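Local coordinates for reticulocyte binding protein (PDB 3FAW) that probably hydrolyses alpha-1,6 glucosidic linkages in pullulan and related glucans as a secreted, cell-wall-anchored streptococcal pullulanase, at residues D277-Q282 with S299-Y304; D267-E272 with G696-R701; M607-Q612 with A692-L697. All blocks are in the same frame, centred on the assembly; numbering follows the deposited sequence.

Contact 1. Residues D277-Q282 with S299-Y304; sequences DFTSDQ and SEKLDY
The ring of F278 meets 299-304 with its far end. The ring carbon CE2 lies 3.6 Å from CB of K301, an approach oblique to the ring. The same ring atom is 3.8 Å from the backbone O of K301, so the phenyl group covers the lysine at its root and its carbonyl together. At the edge of the F278 ring, near its plane, comes Y304. Its CD2 is 4.4 Å from CZ of F278, a loose touch, and the two rings do not stack.

F278 reaches this place because CG is anti to its own backbone N (chi1 -162°). The ring is thereby carried over to 299-304, although the backbone of 277-282 does not come close. T279 adds a light touch beside it, with CG2 4.2 Å from CG of K301. The lysine chain bends at chi2 (-59°). Its methylenes stay on the aromatic and methyl groups while the amino end leads away.

The contact is apolar, and the hydroxyls of T279 and Y304 are bonded elsewhere. OG1 of T279 bonds to the backbone N of G293. OH of Y304 bonds to E622. The carbonyl of F278 accepts from NE1 of W675, at the start of helix 675-679.

The fold is the (beta/alpha)8 barrel of the alpha-amylase family. Strand 269-273 is its first strand, and 277-282 belongs to the loop that follows. The contact packs this loop on the start of helix 302-308, the helix that leads into the second strand, 312-315. It is thus part of the first beta-alpha-beta crossover of the barrel.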
ATOM      1  N   ASP A 277      -4.925  -8.904 -12.746  1.00 13.51           N
ATOM      2  CA  ASP A 277      -5.709 -10.030 -12.210  1.00 12.91           C
ATOM      3  C   ASP A 277      -7.170  -9.995 -12.633  1.00 12.38           C
ATOM      4  O   ASP A 277      -7.747 -11.019 -13.005  1.00 13.22           O
ATOM      5  CB  ASP A 277      -5.690 -10.031 -10.671  1.00 12.42           C
ATOM      6  CG  ASP A 277      -4.313 -10.292 -10.084  1.00 13.85           C
ATOM      7  OD1 ASP A 277      -3.347 -10.522 -10.845  1.00 12.33           O
ATOM      8  OD2 ASP A 277      -4.206 -10.254  -8.838  1.00  8.70           O
ATOM      9  N   PHE A 278      -7.765  -8.810 -12.548  1.00 11.88           N
ATOM     10  CA  PHE A 278      -9.212  -8.656 -12.627  1.00 13.23           C
ATOM     11  C   PHE A 278      -9.793  -8.955 -14.013  1.00 13.45           C
ATOM     12  O   PHE A 278     -10.999  -9.166 -14.129  1.00 11.26           O
ATOM     13  CB  PHE A 278      -9.610  -7.242 -12.182  1.00 14.12           C
ATOM     14  CG  PHE A 278     -11.071  -7.090 -11.817  1.00 14.13           C
ATOM     15  CD1 PHE A 278     -11.675  -7.952 -10.909  1.00 14.14           C
ATOM     16  CD2 PHE A 278     -11.831  -6.056 -12.356  1.00 16.36           C
ATOM     17  CE1 PHE A 278     -13.010  -7.804 -10.561  1.00 13.17           C
ATOM     18  CE2 PHE A 278     -13.165  -5.900 -12.011  1.00 15.84           C
ATOM     19  CZ  PHE A 278     -13.755  -6.776 -11.107  1.00 16.05           C
ATOM     20  N   THR A 279      -8.950  -8.964 -15.050  1.00 13.69           N
ATOM     21  CA  THR A 279      -9.407  -9.245 -16.419  1.00 13.16           C
ATOM     22  C   THR A 279      -8.452 -10.109 -17.256  1.00 13.36           C
ATOM     23  O   THR A 279      -8.514 -10.072 -18.483  1.00 14.72           O
ATOM     24  CB  THR A 279      -9.690  -7.923 -17.192  1.00 14.23           C
ATOM     25  OG1 THR A 279      -8.485  -7.153 -17.297  1.00 11.99           O
ATOM     26  CG2 THR A 279     -10.772  -7.096 -16.484  1.00  8.74           C
ATOM     27  N   SER A 280      -7.590 -10.896 -16.608  1.00 12.56           N
ATOM     28  CA  SER A 280      -6.638 -11.759 -17.325  1.00 12.32           C
ATOM     29  C   SER A 280      -7.154 -13.183 -17.572  1.00 13.83           C
ATOM     30  O   SER A 280      -6.465 -13.988 -18.194  1.00 14.01           O
ATOM     31  CB  SER A 280      -5.304 -11.833 -16.579  1.00 12.54           C
ATOM     32  OG  SER A 280      -5.453 -12.450 -15.312  1.00  8.18           O
ATOM     33  N   ASP A 281      -8.357 -13.489 -17.093  1.00 15.35           N
ATOM     34  CA  ASP A 281      -8.965 -14.812 -17.295  1.00 15.79           C
ATOM     35  C   ASP A 281      -9.145 -15.130 -18.786  1.00 17.57           C
ATOM     36  O   ASP A 281      -9.731 -14.339 -19.534  1.00 17.17           O
ATOM     37  CB  ASP A 281     -10.322 -14.877 -16.585  1.00 15.53           C
ATOM     38  CG  ASP A 281     -10.851 -16.302 -16.421  1.00 16.43           C
ATOM     39  OD1 ASP A 281     -10.326 -17.240 -17.056  1.00 18.94           O
ATOM     40  OD2 ASP A 281     -11.810 -16.479 -15.644  1.00 18.51           O
ATOM     41  N   GLN A 282      -8.653 -16.300 -19.198  1.00 18.73           N
ATOM     42  CA  GLN A 282      -8.824 -16.806 -20.568  1.00 19.94           C
ATOM     43  C   GLN A 282     -10.303 -16.890 -20.956  1.00 20.54           C
ATOM     44  O   GLN A 282     -10.648 -16.793 -22.132  1.00 18.81           O
ATOM     45  CB  GLN A 282      -8.194 -18.199 -20.710  1.00 20.50           C
ATOM     46  CG  GLN A 282      -6.679 -18.237 -20.549  0.50 22.38           C
ATOM     47  CD  GLN A 282      -6.149 -19.629 -20.230  1.00 23.72           C
ATOM     48  OE1 GLN A 282      -6.759 -20.639 -20.586  0.50 28.57           O
ATOM     49  NE2 GLN A 282      -5.007 -19.686 -19.552  0.50 22.57           N
ATOM     50  N   SER A 299     -12.752  -1.424 -16.678  1.00 14.47           N
ATOM     51  CA  SER A 299     -14.038  -0.709 -16.716  1.00 16.27           C
ATOM     52  C   SER A 299     -15.203  -1.572 -17.214  1.00 15.87           C
ATOM     53  O   SER A 299     -16.359  -1.356 -16.822  1.00 15.36           O
ATOM     54  CB  SER A 299     -13.936   0.551 -17.578  1.00 17.30           C
ATOM     55  OG  SER A 299     -13.646   0.221 -18.921  1.00 22.96           O
ATOM     56  N   GLU A 300     -14.893  -2.546 -18.069  1.00 15.44           N
ATOM     57  CA  GLU A 300     -15.893  -3.467 -18.614  1.00 15.05           C
ATOM     58  C   GLU A 300     -16.448  -4.451 -17.575  1.00 14.79           C
ATOM     59  O   GLU A 300     -17.405  -5.173 -17.863  1.00 15.08           O
ATOM     60  CB  GLU A 300     -15.312  -4.261 -19.791  1.00 15.34           C
ATOM     61  CG  GLU A 300     -14.758  -3.405 -20.928  1.00 15.54           C
ATOM     62  CD  GLU A 300     -14.353  -4.230 -22.141  1.00 16.46           C
ATOM     63  OE1 GLU A 300     -15.227  -4.900 -22.739  1.00 18.19           O
ATOM     64  OE2 GLU A 300     -13.162  -4.204 -22.504  1.00 15.27           O
ATOM     65  N   LYS A 301     -15.844  -4.485 -16.385  1.00 13.98           N
ATOM     66  CA  LYS A 301     -16.271  -5.378 -15.304  1.00 13.60           C
ATOM     67  C   LYS A 301     -16.685  -4.650 -14.017  1.00 12.41           C
ATOM     68  O   LYS A 301     -16.788  -5.272 -12.957  1.00 10.54           O
ATOM     69  CB  LYS A 301     -15.145  -6.382 -15.008  1.00 13.80           C
ATOM     70  CG  LYS A 301     -14.948  -7.424 -16.102  1.00 15.25           C
ATOM     71  CD  LYS A 301     -16.234  -8.222 -16.313  1.00 16.07           C
ATOM     72  CE  LYS A 301     -16.012  -9.534 -17.013  1.00 15.70           C
ATOM     73  NZ  LYS A 301     -17.265 -10.333 -16.982  1.00 16.03           N
ATOM     74  N   LEU A 302     -16.943  -3.345 -14.115  1.00 12.88           N
ATOM     75  CA  LEU A 302     -17.355  -2.538 -12.957  1.00 13.90           C
ATOM     76  C   LEU A 302     -18.798  -2.794 -12.517  1.00 14.80           C
ATOM     77  O   LEU A 302     -19.129  -2.603 -11.344  1.00 15.93           O
ATOM     78  CB  LEU A 302     -17.168  -1.039 -13.236  1.00 13.93           C
ATOM     79  CG  LEU A 302     -15.734  -0.535 -13.439  1.00 12.73           C
ATOM     80  CD1 LEU A 302     -15.738   0.952 -13.843  1.00  5.27           C
ATOM     81  CD2 LEU A 302     -14.873  -0.760 -12.201  1.00  9.75           C
ATOM     82  N   ASP A 303     -19.653  -3.199 -13.454  1.00 16.35           N
ATOM     83  CA  ASP A 303     -21.038  -3.563 -13.137  1.00 17.09           C
ATOM     84  C   ASP A 303     -21.094  -4.659 -12.065  1.00 16.13           C
ATOM     85  O   ASP A 303     -21.902  -4.585 -11.140  1.00 17.59           O
ATOM     86  CB  ASP A 303     -21.786  -4.013 -14.400  1.00 17.42           C
ATOM     87  CG  ASP A 303     -22.262  -2.843 -15.268  1.00 21.32           C
ATOM     88  OD1 ASP A 303     -21.963  -1.670 -14.948  1.00 18.70           O
ATOM     89  OD2 ASP A 303     -22.947  -3.102 -16.284  1.00 22.17           O
ATOM     90  N   TYR A 304     -20.223  -5.658 -12.192  1.00 14.32           N
ATOM     91  CA  TYR A 304     -20.082  -6.716 -11.186  1.00 13.21           C
ATOM     92  C   TYR A 304     -19.818  -6.152  -9.788  1.00 12.85           C
ATOM     93  O   TYR A 304     -20.434  -6.582  -8.809  1.00 12.89           O
ATOM     94  CB  TYR A 304     -18.938  -7.662 -11.568  1.00 13.58           C
ATOM     95  CG  TYR A 304     -18.570  -8.668 -10.493  1.00 12.09           C
ATOM     96  CD1 TYR A 304     -19.277  -9.864 -10.363  1.00 11.18           C
ATOM     97  CD2 TYR A 304     -17.515  -8.427  -9.611  1.00 11.74           C
ATOM     98  CE1 TYR A 304     -18.948 -10.790  -9.383  1.00 10.88           C
ATOM     99  CE2 TYR A 304     -17.178  -9.352  -8.619  1.00 10.75           C
ATOM    100  CZ  TYR A 304     -17.902 -10.533  -8.515  1.00 12.77           C
ATOM    101  OH  TYR A 304     -17.591 -11.461  -7.551  1.00  9.47           O
TER

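Contact 2. Residues D267-E272 with G696-R701; sequences DAVIYE and GLITLR
V269 on strand 269-273 faces I698 on helix 685-703, and their CA atoms, 8.0 Å apart, mark the nearest approach of the two backbones. The side chain of V269 points at the helix and fills the gap with its two methyl groups. Each methyl takes a different partner. CG1 is anti to the backbone N (chi1 -179°) and touches CG2 of I698 at 4.5 Å. CG2 goes to R701, one helical turn further on, and lies 4.1 Å from its CD.

The side chains of R701 and V269 lie alongside and run in opposing senses. The arginine is extended from CG to NE, so its aliphatic part runs beside the valine and its charged end passes beyond it. V269 CG2 sits at the edge of the guanidinium, near its plane.

One water joins the segments. It accepts from NE of R701 at 3.0 Å and donates to the backbone O of A268 at 2.6 Å. The last carbonyl before the strand is thereby tied to the helix. NH1 of R701 serves a third place, the carbonyls of L609 and S611. The buried guanidinium is thus held at both ends, which should fix its rotation.

The strand is the first of the barrel and lies between strands 312-315 and 614-618, the second and the eighth. V269 pairs through its backbone with T311 and H312, and I270 with A615 and I617. Helix 685-703 packs against the outside of the barrel here, with helix 590-609 at its flank, where L609 touches both L697 and I698.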
ATOM      1  N   ASP A 267     -17.833   4.076   7.102  1.00 15.76           N
ATOM      2  CA  ASP A 267     -18.820   3.686   6.083  1.00 16.14           C
ATOM      3  C   ASP A 267     -18.194   3.014   4.850  1.00 15.99           C
ATOM      4  O   ASP A 267     -18.915   2.513   3.984  1.00 16.64           O
ATOM      5  CB  ASP A 267     -19.627   4.906   5.621  1.00 16.67           C
ATOM      6  CG  ASP A 267     -20.536   5.462   6.705  1.00 17.09           C
ATOM      7  OD1 ASP A 267     -20.740   4.789   7.730  1.00 19.87           O
ATOM      8  OD2 ASP A 267     -21.051   6.581   6.523  1.00 15.69           O
ATOM      9  N   ALA A 268     -16.865   3.009   4.772  1.00 15.16           N
ATOM     10  CA  ALA A 268     -16.165   2.432   3.624  1.00 15.14           C
ATOM     11  C   ALA A 268     -16.199   0.902   3.626  1.00 14.62           C
ATOM     12  O   ALA A 268     -15.989   0.264   4.662  1.00 14.46           O
ATOM     13  CB  ALA A 268     -14.719   2.923   3.576  1.00 12.72           C
ATOM     14  N   VAL A 269     -16.479   0.331   2.456  1.00 13.91           N
ATOM     15  CA  VAL A 269     -16.317  -1.102   2.218  1.00 13.45           C
ATOM     16  C   VAL A 269     -15.354  -1.253   1.045  1.00 12.17           C
ATOM     17  O   VAL A 269     -15.737  -1.077  -0.110  1.00 10.01           O
ATOM     18  CB  VAL A 269     -17.663  -1.786   1.920  1.00 14.12           C
ATOM     19  CG1 VAL A 269     -17.471  -3.280   1.709  1.00 14.35           C
ATOM     20  CG2 VAL A 269     -18.647  -1.520   3.053  1.00 13.36           C
ATOM     21  N   ILE A 270     -14.098  -1.567   1.357  1.00 12.50           N
ATOM     22  CA  ILE A 270     -13.004  -1.495   0.385  1.00 12.66           C
ATOM     23  C   ILE A 270     -12.774  -2.849  -0.288  1.00 13.27           C
ATOM     24  O   ILE A 270     -12.787  -3.892   0.370  1.00 14.46           O
ATOM     25  CB  ILE A 270     -11.692  -0.999   1.061  1.00 13.74           C
ATOM     26  CG1 ILE A 270     -11.892   0.409   1.634  1.00 14.89           C
ATOM     27  CG2 ILE A 270     -10.514  -1.016   0.081  1.00 11.41           C
ATOM     28  CD1 ILE A 270     -10.710   0.927   2.457  1.00 14.07           C
ATOM     29  N   TYR A 271     -12.560  -2.809  -1.601  1.00 12.79           N
ATOM     30  CA  TYR A 271     -12.344  -4.000  -2.419  1.00 12.56           C
ATOM     31  C   TYR A 271     -10.967  -3.903  -3.081  1.00 12.48           C
ATOM     32  O   TYR A 271     -10.739  -3.010  -3.900  1.00 10.94           O
ATOM     33  CB  TYR A 271     -13.450  -4.090  -3.477  1.00 12.99           C
ATOM     34  CG  TYR A 271     -13.443  -5.350  -4.318  1.00 13.08           C
ATOM     35  CD1 TYR A 271     -14.048  -6.519  -3.860  1.00 13.63           C
ATOM     36  CD2 TYR A 271     -12.853  -5.364  -5.583  1.00 10.63           C
ATOM     37  CE1 TYR A 271     -14.051  -7.678  -4.638  1.00 13.66           C
ATOM     38  CE2 TYR A 271     -12.846  -6.512  -6.362  1.00 11.97           C
ATOM     39  CZ  TYR A 271     -13.449  -7.664  -5.889  1.00 15.03           C
ATOM     40  OH  TYR A 271     -13.442  -8.799  -6.665  1.00 13.40           O
ATOM     41  N   GLU A 272     -10.056  -4.814  -2.722  1.00 12.93           N
ATOM     42  CA  GLU A 272      -8.665  -4.765  -3.203  1.00 12.67           C
ATOM     43  C   GLU A 272      -8.419  -5.623  -4.447  1.00 13.21           C
ATOM     44  O   GLU A 272      -8.423  -6.853  -4.367  1.00 12.97           O
ATOM     45  CB  GLU A 272      -7.694  -5.186  -2.094  1.00 12.27           C
ATOM     46  CG  GLU A 272      -6.210  -4.954  -2.445  1.00 11.29           C
ATOM     47  CD  GLU A 272      -5.249  -5.798  -1.622  1.00 10.20           C
ATOM     48  OE1 GLU A 272      -5.605  -6.934  -1.250  1.00  9.44           O
ATOM     49  OE2 GLU A 272      -4.123  -5.329  -1.354  1.00 10.67           O
ATOM     50  N   GLY A 696     -24.998 -10.076  -0.300  1.00 11.83           N
ATOM     51  CA  GLY A 696     -26.074  -9.803   0.656  1.00 10.07           C
ATOM     52  C   GLY A 696     -25.606  -9.289   2.011  1.00 10.04           C
ATOM     53  O   GLY A 696     -26.305  -8.512   2.663  1.00 10.14           O
ATOM     54  N   LEU A 697     -24.432  -9.737   2.446  1.00 10.62           N
ATOM     55  CA  LEU A 697     -23.824  -9.242   3.680  1.00 10.57           C
ATOM     56  C   LEU A 697     -23.383  -7.782   3.530  1.00 10.66           C
ATOM     57  O   LEU A 697     -23.445  -7.014   4.488  1.00 12.35           O
ATOM     58  CB  LEU A 697     -22.631 -10.118   4.091  1.00 11.30           C
ATOM     59  CG  LEU A 697     -22.967 -11.513   4.622  1.00 10.26           C
ATOM     60  CD1 LEU A 697     -21.706 -12.357   4.779  1.00  8.83           C
ATOM     61  CD2 LEU A 697     -23.728 -11.418   5.945  1.00 10.73           C
ATOM     62  N   ILE A 698     -22.948  -7.398   2.333  1.00 11.23           N
ATOM     63  CA  ILE A 698     -22.582  -6.005   2.072  1.00 11.73           C
ATOM     64  C   ILE A 698     -23.822  -5.101   2.117  1.00 12.37           C
ATOM     65  O   ILE A 698     -23.772  -4.012   2.688  1.00 12.41           O
ATOM     66  CB  ILE A 698     -21.840  -5.827   0.728  1.00 11.64           C
ATOM     67  CG1 ILE A 698     -20.473  -6.524   0.775  1.00 11.39           C
ATOM     68  CG2 ILE A 698     -21.640  -4.330   0.421  1.00 12.52           C
ATOM     69  CD1 ILE A 698     -19.823  -6.697  -0.586  1.00 10.60           C
ATOM     70  N   THR A 699     -24.924  -5.563   1.528  1.00 12.17           N
ATOM     71  CA  THR A 699     -26.193  -4.827   1.564  1.00 12.44           C
ATOM     72  C   THR A 699     -26.650  -4.606   3.005  1.00 12.68           C
ATOM     73  O   THR A 699     -26.969  -3.484   3.394  1.00 13.47           O
ATOM     74  CB  THR A 699     -27.305  -5.572   0.799  1.00 12.69           C
ATOM     75  OG1 THR A 699     -26.892  -5.797  -0.553  1.00 15.39           O
ATOM     76  CG2 THR A 699     -28.618  -4.776   0.810  1.00 10.69           C
ATOM     77  N   LEU A 700     -26.673  -5.681   3.789  1.00 13.01           N
ATOM     78  CA  LEU A 700     -26.999  -5.591   5.214  1.00 12.48           C
ATOM     79  C   LEU A 700     -26.160  -4.516   5.907  1.00 12.97           C
ATOM     80  O   LEU A 700     -26.699  -3.627   6.568  1.00 13.52           O
ATOM     81  CB  LEU A 700     -26.790  -6.947   5.899  1.00 12.57           C
ATOM     82  CG  LEU A 700     -26.970  -7.005   7.420  1.00 13.40           C
ATOM     83  CD1 LEU A 700     -28.323  -6.442   7.843  1.00  9.63           C
ATOM     84  CD2 LEU A 700     -26.790  -8.433   7.922  1.00 11.04           C
ATOM     85  N   ARG A 701     -24.844  -4.593   5.740  1.00 13.48           N
ATOM     86  CA  ARG A 701     -23.923  -3.647   6.383  1.00 14.09           C
ATOM     87  C   ARG A 701     -24.258  -2.188   6.063  1.00 15.03           C
ATOM     88  O   ARG A 701     -24.283  -1.351   6.958  1.00 15.02           O
ATOM     89  CB  ARG A 701     -22.473  -3.940   5.985  1.00 13.26           C
ATOM     90  CG  ARG A 701     -21.469  -2.994   6.618  1.00 14.14           C
ATOM     91  CD  ARG A 701     -20.030  -3.437   6.407  1.00 13.93           C
ATOM     92  NE  ARG A 701     -19.106  -2.590   7.160  1.00 15.58           N
ATOM     93  CZ  ARG A 701     -18.924  -2.649   8.481  1.00 15.19           C
ATOM     94  NH1 ARG A 701     -19.582  -3.533   9.223  1.00 17.06           N
ATOM     95  NH2 ARG A 701     -18.067  -1.825   9.064  1.00 14.06           N
TER
HETATM   96  O   HOH W   1     -17.886   0.003   6.428  1.00 12.95           O

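Contact 3. Residues M607-Q612 with A692-L697; sequences MILTSQ and AYTAGL
L609 and L697 stand roughly perpendicular to each other. L609 points at helix 685-703, and its branch atom CD1 does the touching. It comes down on the base of L697, 3.6 Å from CB, so the end of one leucine rests on the root of the other. The CA atoms of the two residues, 6.4 Å apart, are the closest pair between the segments.

In L609 the CG atom is anti to the carbonyl carbon and beside the backbone N (chi1 -71°). L697 has a similar first torsion. The likeness does not make the side chains run parallel, because they leave differently placed backbones.

T694 lies one turn before L697 and flanks the same methyl. CD1 of L609 is 4.2 Å from the backbone O of T694 and 4.4 Å from its CG2. The methyl therefore lies over a patch of helix surface made of a methylene, a methyl and a carbonyl oxygen. OG1 of T694 turns to other partners, the carbonyl of T690 and the side-chain amide of N605.

S611 bonds back toward helix 590-609. Its OG donates to the backbone O of M607 at 2.6 Å. The C=O...O angle is 145°, and the hydroxyl is tilted 34° from the carbonyl plane. T610 uses its hydroxyl on V606 and on Y739 of the C-terminal beta domain.

Between 607-612 and 692-697 themselves the chemistry is van der Waals, buried hydrocarbon against a helix surface. The hydrogen bond between T694 and N605, just outside 607-612, adds a polar link between helices 590-609 and 685-703. The hydroxyls of T610 and S611 are bonded within their own segment or to residues beyond the contact.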
ATOM      1  N   MET A 607     -18.519 -12.199   9.848  1.00 11.24           N
ATOM      2  CA  MET A 607     -17.900 -11.533  10.991  1.00 11.41           C
ATOM      3  C   MET A 607     -17.246 -10.198  10.607  1.00 10.74           C
ATOM      4  O   MET A 607     -17.415  -9.206  11.312  1.00 10.26           O
ATOM      5  CB  MET A 607     -16.906 -12.475  11.685  1.00 10.66           C
ATOM      6  CG  MET A 607     -17.597 -13.676  12.325  1.00 11.68           C
ATOM      7  SD  MET A 607     -16.529 -14.741  13.301  1.00 13.05           S
ATOM      8  CE  MET A 607     -15.340 -15.245  12.065  1.00 23.16           C
ATOM      9  N   ILE A 608     -16.535 -10.164   9.481  1.00 11.00           N
ATOM     10  CA  ILE A 608     -15.926  -8.918   8.998  1.00 11.46           C
ATOM     11  C   ILE A 608     -16.984  -7.862   8.654  1.00 11.77           C
ATOM     12  O   ILE A 608     -16.829  -6.685   8.989  1.00  9.73           O
ATOM     13  CB  ILE A 608     -15.009  -9.157   7.759  1.00 11.16           C
ATOM     14  CG1 ILE A 608     -13.769  -9.963   8.155  1.00 10.60           C
ATOM     15  CG2 ILE A 608     -14.581  -7.824   7.121  1.00 12.18           C
ATOM     16  CD1 ILE A 608     -12.856  -9.286   9.195  1.00  4.88           C
ATOM     17  N   LEU A 609     -18.066  -8.289   8.006  1.00 12.45           N
ATOM     18  CA  LEU A 609     -19.076  -7.355   7.509  1.00 11.99           C
ATOM     19  C   LEU A 609     -20.127  -6.932   8.550  1.00 12.72           C
ATOM     20  O   LEU A 609     -20.993  -6.102   8.248  1.00 11.74           O
ATOM     21  CB  LEU A 609     -19.736  -7.921   6.255  1.00 11.53           C
ATOM     22  CG  LEU A 609     -18.788  -7.914   5.047  1.00 11.47           C
ATOM     23  CD1 LEU A 609     -19.302  -8.815   3.942  1.00  7.31           C
ATOM     24  CD2 LEU A 609     -18.575  -6.483   4.530  1.00  7.97           C
ATOM     25  N   THR A 610     -20.050  -7.495   9.757  1.00 11.79           N
ATOM     26  CA  THR A 610     -20.877  -7.059  10.890  1.00 12.04           C
ATOM     27  C   THR A 610     -20.029  -6.505  12.052  1.00 12.95           C
ATOM     28  O   THR A 610     -20.554  -6.219  13.138  1.00 14.53           O
ATOM     29  CB  THR A 610     -21.795  -8.208  11.393  1.00 12.44           C
ATOM     30  OG1 THR A 610     -21.008  -9.359  11.731  1.00 13.59           O
ATOM     31  CG2 THR A 610     -22.800  -8.595  10.323  1.00 11.59           C
ATOM     32  N   SER A 611     -18.724  -6.343  11.815  1.00 12.05           N
ATOM     33  CA  SER A 611     -17.803  -5.764  12.793  1.00 13.14           C
ATOM     34  C   SER A 611     -17.721  -4.256  12.622  1.00 13.05           C
ATOM     35  O   SER A 611     -17.827  -3.751  11.508  1.00 14.25           O
ATOM     36  CB  SER A 611     -16.397  -6.346  12.629  1.00 12.02           C
ATOM     37  OG  SER A 611     -16.334  -7.680  13.085  1.00 14.16           O
ATOM     38  N   GLN A 612     -17.502  -3.543  13.722  1.00 12.40           N
ATOM     39  CA  GLN A 612     -17.313  -2.089  13.664  1.00 11.51           C
ATOM     40  C   GLN A 612     -16.014  -1.743  12.938  1.00 11.11           C
ATOM     41  O   GLN A 612     -15.141  -2.596  12.763  1.00 10.88           O
ATOM     42  CB  GLN A 612     -17.289  -1.483  15.072  1.00 11.24           C
ATOM     43  CG  GLN A 612     -18.538  -1.758  15.909  1.00 11.93           C
ATOM     44  CD  GLN A 612     -19.792  -1.175  15.302  1.00  9.03           C
ATOM     45  OE1 GLN A 612     -19.800  -0.029  14.858  1.00 11.18           O
ATOM     46  NE2 GLN A 612     -20.867  -1.961  15.284  1.00 10.87           N
ATOM     47  N   ALA A 692     -22.984 -14.658  -3.742  1.00 13.07           N
ATOM     48  CA  ALA A 692     -24.310 -14.093  -3.484  1.00 12.92           C
ATOM     49  C   ALA A 692     -24.514 -13.875  -1.986  1.00 13.28           C
ATOM     50  O   ALA A 692     -25.164 -12.917  -1.573  1.00 13.18           O
ATOM     51  CB  ALA A 692     -25.406 -15.009  -4.050  1.00 14.35           C
ATOM     52  N   TYR A 693     -23.949 -14.770  -1.179  1.00 13.32           N
ATOM     53  CA  TYR A 693     -23.967 -14.627   0.279  1.00 12.86           C
ATOM     54  C   TYR A 693     -23.207 -13.359   0.699  1.00 12.34           C
ATOM     55  O   TYR A 693     -23.707 -12.557   1.492  1.00 12.41           O
ATOM     56  CB  TYR A 693     -23.351 -15.872   0.934  1.00 13.13           C
ATOM     57  CG  TYR A 693     -23.787 -16.136   2.359  1.00 14.58           C
ATOM     58  CD1 TYR A 693     -25.026 -16.713   2.633  1.00 14.81           C
ATOM     59  CD2 TYR A 693     -22.947 -15.848   3.430  1.00 10.83           C
ATOM     60  CE1 TYR A 693     -25.426 -16.975   3.940  1.00 13.65           C
ATOM     61  CE2 TYR A 693     -23.341 -16.106   4.742  1.00 13.86           C
ATOM     62  CZ  TYR A 693     -24.578 -16.668   4.990  1.00 14.34           C
ATOM     63  OH  TYR A 693     -24.965 -16.922   6.291  1.00 10.13           O
ATOM     64  N   THR A 694     -22.012 -13.178   0.140  1.00 11.72           N
ATOM     65  CA  THR A 694     -21.166 -12.020   0.440  1.00 11.76           C
ATOM     66  C   THR A 694     -21.794 -10.704  -0.035  1.00 12.31           C
ATOM     67  O   THR A 694     -21.745  -9.701   0.679  1.00 13.07           O
ATOM     68  CB  THR A 694     -19.760 -12.188  -0.174  1.00 12.44           C
ATOM     69  OG1 THR A 694     -19.188 -13.419   0.280  1.00 11.42           O
ATOM     70  CG2 THR A 694     -18.841 -11.034   0.221  1.00  9.15           C
ATOM     71  N   ALA A 695     -22.385 -10.719  -1.230  1.00 11.96           N
ATOM     72  CA  ALA A 695     -23.115  -9.557  -1.762  1.00 11.63           C
ATOM     73  C   ALA A 695     -24.250  -9.110  -0.833  1.00 11.65           C
ATOM     74  O   ALA A 695     -24.439  -7.915  -0.608  1.00 11.58           O
ATOM     75  CB  ALA A 695     -23.666  -9.867  -3.147  1.00 11.28           C
ATOM     76  N   GLY A 696     -24.998 -10.076  -0.300  1.00 11.83           N
ATOM     77  CA  GLY A 696     -26.074  -9.803   0.656  1.00 10.07           C
ATOM     78  C   GLY A 696     -25.606  -9.289   2.011  1.00 10.04           C
ATOM     79  O   GLY A 696     -26.305  -8.512   2.663  1.00 10.14           O
ATOM     80  N   LEU A 697     -24.432  -9.737   2.446  1.00 10.62           N
ATOM     81  CA  LEU A 697     -23.824  -9.242   3.680  1.00 10.57           C
ATOM     82  C   LEU A 697     -23.383  -7.782   3.530  1.00 10.66           C
ATOM     83  O   LEU A 697     -23.445  -7.014   4.488  1.00 12.35           O
ATOM     84  CB  LEU A 697     -22.631 -10.118   4.091  1.00 11.30           C
ATOM     85  CG  LEU A 697     -22.967 -11.513   4.622  1.00 10.26           C
ATOM     86  CD1 LEU A 697     -21.706 -12.357   4.779  1.00  8.83           C
ATOM     87  CD2 LEU A 697     -23.728 -11.418   5.945  1.00 10.73           C
TER

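The contacts follow the catalytic barrel from its first loop to its last helices. Contacts 2 and 3 lie close, with centres 7 Å apart, and share G696 and L697 of helix 685-703. R701 of contact 2 joins them: its NH1 is 2.9 Å from O of S611 and 3.1 Å from O of L609. I698 CG1 also packs on L609 CD1 at 4.1 Å. Contact 1 stands further off, its centre about 19 Å from that of contact 2. Even so, CE1 of F278 touches OH of Y271 at 4.0 Å. A calcium ion lies about 7 Å from the side chain of I698, and a calcium lies about 10 Å from each of the side chains of T694 and Y304.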